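Local coordinates for protein fucose-specific lectin (Aleuria aurantia, PDB 6GKE) that binds L-fucose in pockets between the blades of a six-bladed beta-propeller, preferring the alpha-1,6-linked core fucose of glycoproteins, at residues P175-I180 with S221-R226; V285-W290 with V304-P309. The protein carries 1 engineered substitution. All coordinates share one frame; numbering follows the deposited sequence.

Contact 1 (P175-I180 with S221-R226). Engineered in segment 221-226: Q224 (natural residue Asn). With FUC (alpha-L-fucopyranose), chain F; FUC (alpha-L-fucopyranose), chain G.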
loop_
_atom_site.group_PDB
_atom_site.type_symbol
_atom_site.label_atom_id
_atom_site.label_comp_id
_atom_site.label_asym_id
_atom_site.label_seq_id
_atom_site.Cartn_x
_atom_site.Cartn_y
_atom_site.Cartn_z
ATOM N N PRO A 175 14.067 -33.750 -14.708
ATOM C CA PRO A 175 15.183 -33.236 -15.496
ATOM C C PRO A 175 14.730 -32.851 -16.909
ATOM O O PRO A 175 14.272 -33.693 -17.667
ATOM C CB PRO A 175 16.175 -34.406 -15.515
ATOM C CG PRO A 175 15.829 -35.211 -14.283
ATOM C CD PRO A 175 14.326 -35.087 -14.158
ATOM N N GLY A 176 14.808 -31.560 -17.220
ATOM C CA GLY A 176 14.435 -31.052 -18.535
ATOM C C GLY A 176 12.955 -31.230 -18.850
ATOM O O GLY A 176 12.580 -31.206 -20.014
ATOM N N ARG A 177 12.114 -31.367 -17.820
ATOM C CA ARG A 177 10.669 -31.537 -17.989
ATOM C C ARG A 177 9.989 -30.360 -17.297
ATOM O O ARG A 177 10.102 -30.207 -16.074
ATOM C CB ARG A 177 10.155 -32.843 -17.376
ATOM C CG ARG A 177 10.558 -34.105 -18.123
ATOM C CD ARG A 177 10.016 -35.350 -17.442
ATOM N NE ARG A 177 8.564 -35.448 -17.500
ATOM C CZ ARG A 177 7.820 -36.158 -16.659
ATOM N NH1 ARG A 177 8.369 -36.712 -15.592
ATOM N NH2 ARG A 177 6.526 -36.301 -16.878
ATOM N N LEU A 178 9.312 -29.527 -18.095
ATOM C CA LEU A 178 8.854 -28.214 -17.635
ATOM C C LEU A 178 7.334 -28.123 -17.704
ATOM O O LEU A 178 6.729 -28.616 -18.655
ATOM C CB LEU A 178 9.437 -27.117 -18.528
ATOM C CG LEU A 178 10.916 -27.245 -18.873
ATOM C CD1 LEU A 178 11.353 -26.042 -19.691
ATOM C CD2 LEU A 178 11.784 -27.405 -17.630
ATOM N N ARG A 179 6.741 -27.437 -16.722
ATOM C CA ARG A 179 5.321 -27.135 -16.744
ATOM C C ARG A 179 5.134 -25.659 -16.393
ATOM O O ARG A 179 5.642 -25.183 -15.372
ATOM C CB ARG A 179 4.536 -28.021 -15.773
ATOM C CG ARG A 179 4.575 -29.508 -16.103
ATOM C CD ARG A 179 3.885 -29.859 -17.414
ATOM N NE ARG A 179 3.865 -31.292 -17.684
ATOM C CZ ARG A 179 4.820 -31.970 -18.320
ATOM N NH1 ARG A 179 5.925 -31.369 -18.738
ATOM N NH2 ARG A 179 4.659 -33.265 -18.541
ATOM N N ILE A 180 4.407 -24.957 -17.265
ATOM C CA ILE A 180 4.165 -23.521 -17.155
ATOM C C ILE A 180 2.657 -23.309 -17.050
ATOM O O ILE A 180 1.902 -23.864 -17.848
ATOM C CB ILE A 180 4.733 -22.759 -18.369
ATOM C CG1 ILE A 180 6.168 -23.179 -18.711
ATOM C CG2 ILE A 180 4.584 -21.258 -18.161
ATOM C CD1 ILE A 180 7.183 -22.987 -17.603
ATOM N N SER A 221 8.700 -38.317 -7.898
ATOM C CA SER A 221 8.864 -39.244 -9.009
ATOM C C SER A 221 7.594 -39.376 -9.854
ATOM O O SER A 221 7.674 -39.741 -11.015
ATOM C CB SER A 221 9.306 -40.594 -8.498
ATOM O OG SER A 221 8.342 -41.176 -7.623
ATOM N N THR A 222 6.426 -39.118 -9.266
ATOM C CA THR A 222 5.170 -39.256 -10.000
ATOM C C THR A 222 5.147 -38.371 -11.253
ATOM O O THR A 222 4.774 -38.865 -12.315
ATOM C CB THR A 222 3.966 -39.041 -9.079
ATOM O OG1 THR A 222 3.949 -40.128 -8.155
ATOM C CG2 THR A 222 2.649 -39.004 -9.821
ATOM N N PRO A 223 5.503 -37.082 -11.175
ATOM C CA PRO A 223 5.814 -36.289 -9.998
ATOM C C PRO A 223 4.555 -35.675 -9.375
ATOM O O PRO A 223 3.485 -35.673 -9.989
ATOM C CB PRO A 223 6.722 -35.191 -10.568
ATOM C CG PRO A 223 6.118 -34.925 -11.920
ATOM C CD PRO A 223 5.585 -36.262 -12.387
ATOM N N GLN A 224 4.711 -35.157 -8.155
ATOM C CA GLN A 224 3.708 -34.324 -7.527
ATOM C C GLN A 224 3.852 -32.896 -8.063
ATOM O O GLN A 224 4.959 -32.368 -8.142
ATOM C CB GLN A 224 3.881 -34.320 -6.009
ATOM C CG GLN A 224 3.717 -35.687 -5.365
ATOM C CD GLN A 224 2.308 -36.224 -5.445
ATOM O OE1 GLN A 224 1.332 -35.495 -5.269
ATOM N NE2 GLN A 224 2.190 -37.521 -5.685
ATOM N N ILE A 225 2.720 -32.286 -8.420
ATOM C CA ILE A 225 2.688 -30.881 -8.828
ATOM C C ILE A 225 1.631 -30.188 -7.972
ATOM O O ILE A 225 0.574 -30.764 -7.723
ATOM C CB ILE A 225 2.375 -30.689 -10.328
ATOM C CG1 ILE A 225 3.200 -31.626 -11.211
ATOM C CG2 ILE A 225 2.563 -29.231 -10.721
ATOM C CD1 ILE A 225 2.761 -31.658 -12.657
ATOM N N ARG A 226 1.917 -28.958 -7.542
ATOM C CA ARG A 226 0.910 -28.125 -6.906
ATOM C C ARG A 226 0.908 -26.767 -7.604
ATOM O O ARG A 226 1.964 -26.161 -7.785
ATOM C CB ARG A 226 1.175 -27.939 -5.408
ATOM C CG ARG A 226 1.279 -29.233 -4.612
ATOM C CD ARG A 226 -0.024 -30.014 -4.542
ATOM N NE ARG A 226 0.087 -31.208 -3.710
ATOM C CZ ARG A 226 0.423 -32.419 -4.149
ATOM N NH1 ARG A 226 0.626 -32.644 -5.437
ATOM N NH2 ARG A 226 0.554 -33.411 -3.285
HETATM C C1 FUC F . 1.049 -34.081 -18.896
HETATM C C2 FUC F . 0.053 -32.963 -18.631
HETATM C C3 FUC F . -0.515 -33.086 -17.218
HETATM C C4 FUC F . 0.632 -33.110 -16.207
HETATM C C5 FUC F . 1.535 -34.292 -16.534
HETATM C C6 FUC F . 2.727 -34.397 -15.591
HETATM O O1 FUC F . 0.313 -35.294 -18.963
HETATM O O2 FUC F . -0.986 -33.006 -19.621
HETATM O O3 FUC F . -1.464 -32.050 -16.963
HETATM O O4 FUC F . 1.423 -31.923 -16.289
HETATM O O5 FUC F . 2.043 -34.140 -17.868
HETATM C C1 FUC G . -1.801 -33.022 -0.543
HETATM C C2 FUC G . -2.649 -31.774 -0.735
HETATM C C3 FUC G . -2.196 -30.673 0.226
HETATM C C4 FUC G . -0.689 -30.428 0.082
HETATM C C5 FUC G . 0.038 -31.745 0.295
HETATM C C6 FUC G . 1.552 -31.651 0.160
HETATM O O1 FUC G . -2.080 -33.584 0.742
HETATM O O2 FUC G . -4.023 -32.103 -0.502
HETATM O O3 FUC G . -2.969 -29.496 -0.001
HETATM O O4 FUC G . -0.340 -29.949 -1.225
HETATM O O5 FUC G . -0.412 -32.708 -0.658
HETATM O O HOH W 1 5.212 -38.508 -15.072
HETATM O O HOH W 2 8.239 -38.439 -13.306
#
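R177 and R179 of strand 177-183 face I225 of strand 224-230 and P223, in the loop just before it, across a gap that a fucose partly fills. In the conformer described, CD of P223 approaches the R177 guanidinium obliquely, 4.3 Å from NH1, and two waters lengthen the arginine's reach. Both lie in the guanidinium plane: NH1 is bridged by one to O of S221, NH2 by the other to O of T222, the latter in the cis peptide bond that leads into P223. Deeper in, CG of R179 meets the CD1 methyl of I225 at 4.4 Å.

The strands are the second of their respective blades in the six-bladed propeller, and the cleft between these two blades is one of the protein's five fucose sites. R179 bends at chi2 (-65°), which carries its guanidinium edge to the sugar: NE donates to O4 at 2.9 Å and NH2 to the ring oxygen O5 at 2.8 Å. NH1 bonds to O of L178 from above the carbonyl plane, fixing the group's rotation, and NH2 also forms a salt bridge with D195. I225 brings CD1 to 3.9 Å from O4 of the same fucose, whose other hydrogen-bonding partners include E191, W245 and G203. R226 repeats this grip on the next fucose, while its NH1 and NH2 both hold OE1 of the engineered Q224.

Contact 2 (V285-W290 with V304-P309)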
loop_
_atom_site.group_PDB
_atom_site.type_symbol
_atom_site.label_atom_id
_atom_site.label_comp_id
_atom_site.label_asym_id
_atom_site.label_seq_id
_atom_site.Cartn_x
_atom_site.Cartn_y
_atom_site.Cartn_z
ATOM N N VAL A 285 2.027 -3.003 6.719
ATOM C CA VAL A 285 1.866 -3.996 5.664
ATOM C C VAL A 285 2.811 -5.173 5.936
ATOM O O VAL A 285 4.015 -4.977 6.074
ATOM C CB VAL A 285 2.163 -3.343 4.295
ATOM C CG1 VAL A 285 2.255 -4.362 3.171
ATOM C CG2 VAL A 285 1.148 -2.265 3.951
ATOM N N SER A 286 2.262 -6.389 5.984
ATOM C CA SER A 286 3.016 -7.537 6.470
ATOM C C SER A 286 3.199 -8.596 5.380
ATOM O O SER A 286 2.376 -8.745 4.472
ATOM C CB SER A 286 2.372 -8.130 7.699
ATOM O OG SER A 286 1.051 -8.574 7.432
ATOM N N LEU A 287 4.311 -9.326 5.514
ATOM C CA LEU A 287 4.621 -10.494 4.706
ATOM C C LEU A 287 4.303 -11.730 5.547
ATOM O O LEU A 287 4.924 -11.969 6.583
ATOM C CB LEU A 287 6.094 -10.430 4.298
ATOM C CG LEU A 287 6.628 -11.583 3.450
ATOM C CD1 LEU A 287 5.775 -11.836 2.218
ATOM C CD2 LEU A 287 8.064 -11.297 3.044
ATOM N N GLN A 288 3.287 -12.469 5.099
ATOM C CA GLN A 288 2.765 -13.623 5.791
ATOM C C GLN A 288 2.985 -14.859 4.925
ATOM O O GLN A 288 3.345 -14.753 3.752
ATOM C CB GLN A 288 1.259 -13.480 6.015
ATOM C CG GLN A 288 0.820 -12.168 6.633
ATOM C CD GLN A 288 0.462 -12.249 8.094
ATOM O OE1 GLN A 288 0.279 -13.326 8.666
ATOM N NE2 GLN A 288 0.320 -11.081 8.694
ATOM N N GLN A 289 2.726 -16.039 5.485
ATOM C CA GLN A 289 2.745 -17.232 4.670
ATOM C C GLN A 289 1.822 -18.311 5.223
ATOM O O GLN A 289 1.628 -18.424 6.439
ATOM C CB GLN A 289 4.136 -17.844 4.609
ATOM C CG GLN A 289 4.588 -18.408 5.944
ATOM C CD GLN A 289 5.727 -19.370 5.752
ATOM O OE1 GLN A 289 6.867 -19.059 6.071
ATOM N NE2 GLN A 289 5.423 -20.537 5.204
ATOM N N TRP A 290 1.280 -19.089 4.288
ATOM C CA TRP A 290 0.721 -20.378 4.546
ATOM C C TRP A 290 1.860 -21.398 4.595
ATOM O O TRP A 290 2.829 -21.292 3.843
ATOM C CB TRP A 290 -0.273 -20.755 3.448
ATOM C CG TRP A 290 -1.508 -19.921 3.481
ATOM C CD1 TRP A 290 -1.771 -18.799 2.751
ATOM C CD2 TRP A 290 -2.637 -20.118 4.343
ATOM N NE1 TRP A 290 -3.001 -18.303 3.078
ATOM C CE2 TRP A 290 -3.557 -19.092 4.050
ATOM C CE3 TRP A 290 -2.974 -21.079 5.301
ATOM C CZ2 TRP A 290 -4.784 -18.991 4.704
ATOM C CZ3 TRP A 290 -4.186 -20.979 5.944
ATOM C CH2 TRP A 290 -5.077 -19.949 5.645
ATOM N N VAL A 304 6.954 -12.675 8.506
ATOM C CA VAL A 304 8.293 -12.390 8.026
ATOM C C VAL A 304 8.574 -10.909 8.247
ATOM O O VAL A 304 7.788 -10.072 7.808
ATOM C CB VAL A 304 8.435 -12.734 6.535
ATOM C CG1 VAL A 304 9.860 -12.520 6.050
ATOM C CG2 VAL A 304 7.968 -14.145 6.221
ATOM N N PRO A 305 9.707 -10.525 8.876
ATOM C CA PRO A 305 10.010 -9.110 9.086
ATOM C C PRO A 305 10.320 -8.394 7.764
ATOM O O PRO A 305 10.998 -8.951 6.889
ATOM C CB PRO A 305 11.238 -9.134 10.002
ATOM C CG PRO A 305 11.906 -10.444 9.665
ATOM C CD PRO A 305 10.762 -11.403 9.406
ATOM N N THR A 306 9.822 -7.158 7.650
ATOM C CA THR A 306 9.992 -6.344 6.447
ATOM C C THR A 306 10.326 -4.892 6.816
ATOM O O THR A 306 9.930 -3.958 6.120
ATOM C CB THR A 306 8.745 -6.395 5.558
ATOM O OG1 THR A 306 7.595 -5.971 6.296
ATOM C CG2 THR A 306 8.470 -7.773 5.002
ATOM N N GLY A 307 11.078 -4.706 7.904
ATOM C CA GLY A 307 11.600 -3.404 8.277
ATOM C C GLY A 307 10.594 -2.571 9.051
ATOM O O GLY A 307 9.396 -2.849 9.074
ATOM N N THR A 308 11.110 -1.527 9.702
ATOM C CA THR A 308 10.316 -0.547 10.419
ATOM C C THR A 308 10.835 0.835 10.053
ATOM O O THR A 308 12.017 1.110 10.238
ATOM C CB THR A 308 10.400 -0.737 11.938
ATOM O OG1 THR A 308 9.985 -2.061 12.269
ATOM C CG2 THR A 308 9.537 0.242 12.702
ATOM N N PRO A 309 9.989 1.741 9.523
ATOM C CA PRO A 309 10.464 3.072 9.164
ATOM C C PRO A 309 10.884 3.873 10.403
ATOM O O PRO A 309 10.372 3.665 11.503
ATOM C CB PRO A 309 9.271 3.737 8.468
ATOM C CG PRO A 309 8.061 2.932 8.892
ATOM C CD PRO A 309 8.557 1.553 9.253
HETATM O O HOH W 3 6.086 -8.015 7.578
#
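With chi1 at 179° L287 swings CG away from its backbone N, and V304 sends CG1 away from its own (-176°); this turns the leucine CD2 onto the valine CG1, 3.7 Å away. The two side chains cross at a slant, with CG of L287 also packing on CB of V304. They join the third strand of the last propeller blade, 286-293, to the C-terminal segment that follows the blade's outermost strand, 297-300. The backbones meet here through a direct bond, V304 N to O of L287 at 2.9 Å, which is close to straight (164°).

Farther along the segment, T306 sets its CG2 methyl 3.6 Å from CB of L287, extending the apolar patch. V25 and F27 of strand 22-28 close over this patch from the first blade, F4 adds to it from the N-terminal peptide, and W45 packs on V304. The contact therefore lies where the first and last blades of the ring meet. Next to it, V285 packs on Y6 of the second subunit and P309 on L59 of that subunit, in keeping with a dimer built through the terminal peptides.

One water links three polar atoms of the two segments. It accepts from N of L287, donates to O of V304 at 2.7 Å, and lies 2.8 Å from OG1 of T306, which it also hydrogen-bonds.

Overall arrangement
Contact 1 and contact 2 lie on opposite sides of the chain's centre, their own centres 31 Å apart and their nearest atoms about 11 Å apart, without touching. Both bridge neighbouring parts of the propeller, but at different kinds of seam. Contact 1 lies between repeats 4 and 5 and is part of a sugar site, with R226 reaching onward to the following one. Contact 2 belongs to the closure of the ring and adjoins the dimer interface; the V304 side chain is about 13 Å from a bound fucose and about 9 Å from the side chains of R24 and E36, which bind fucose at another site.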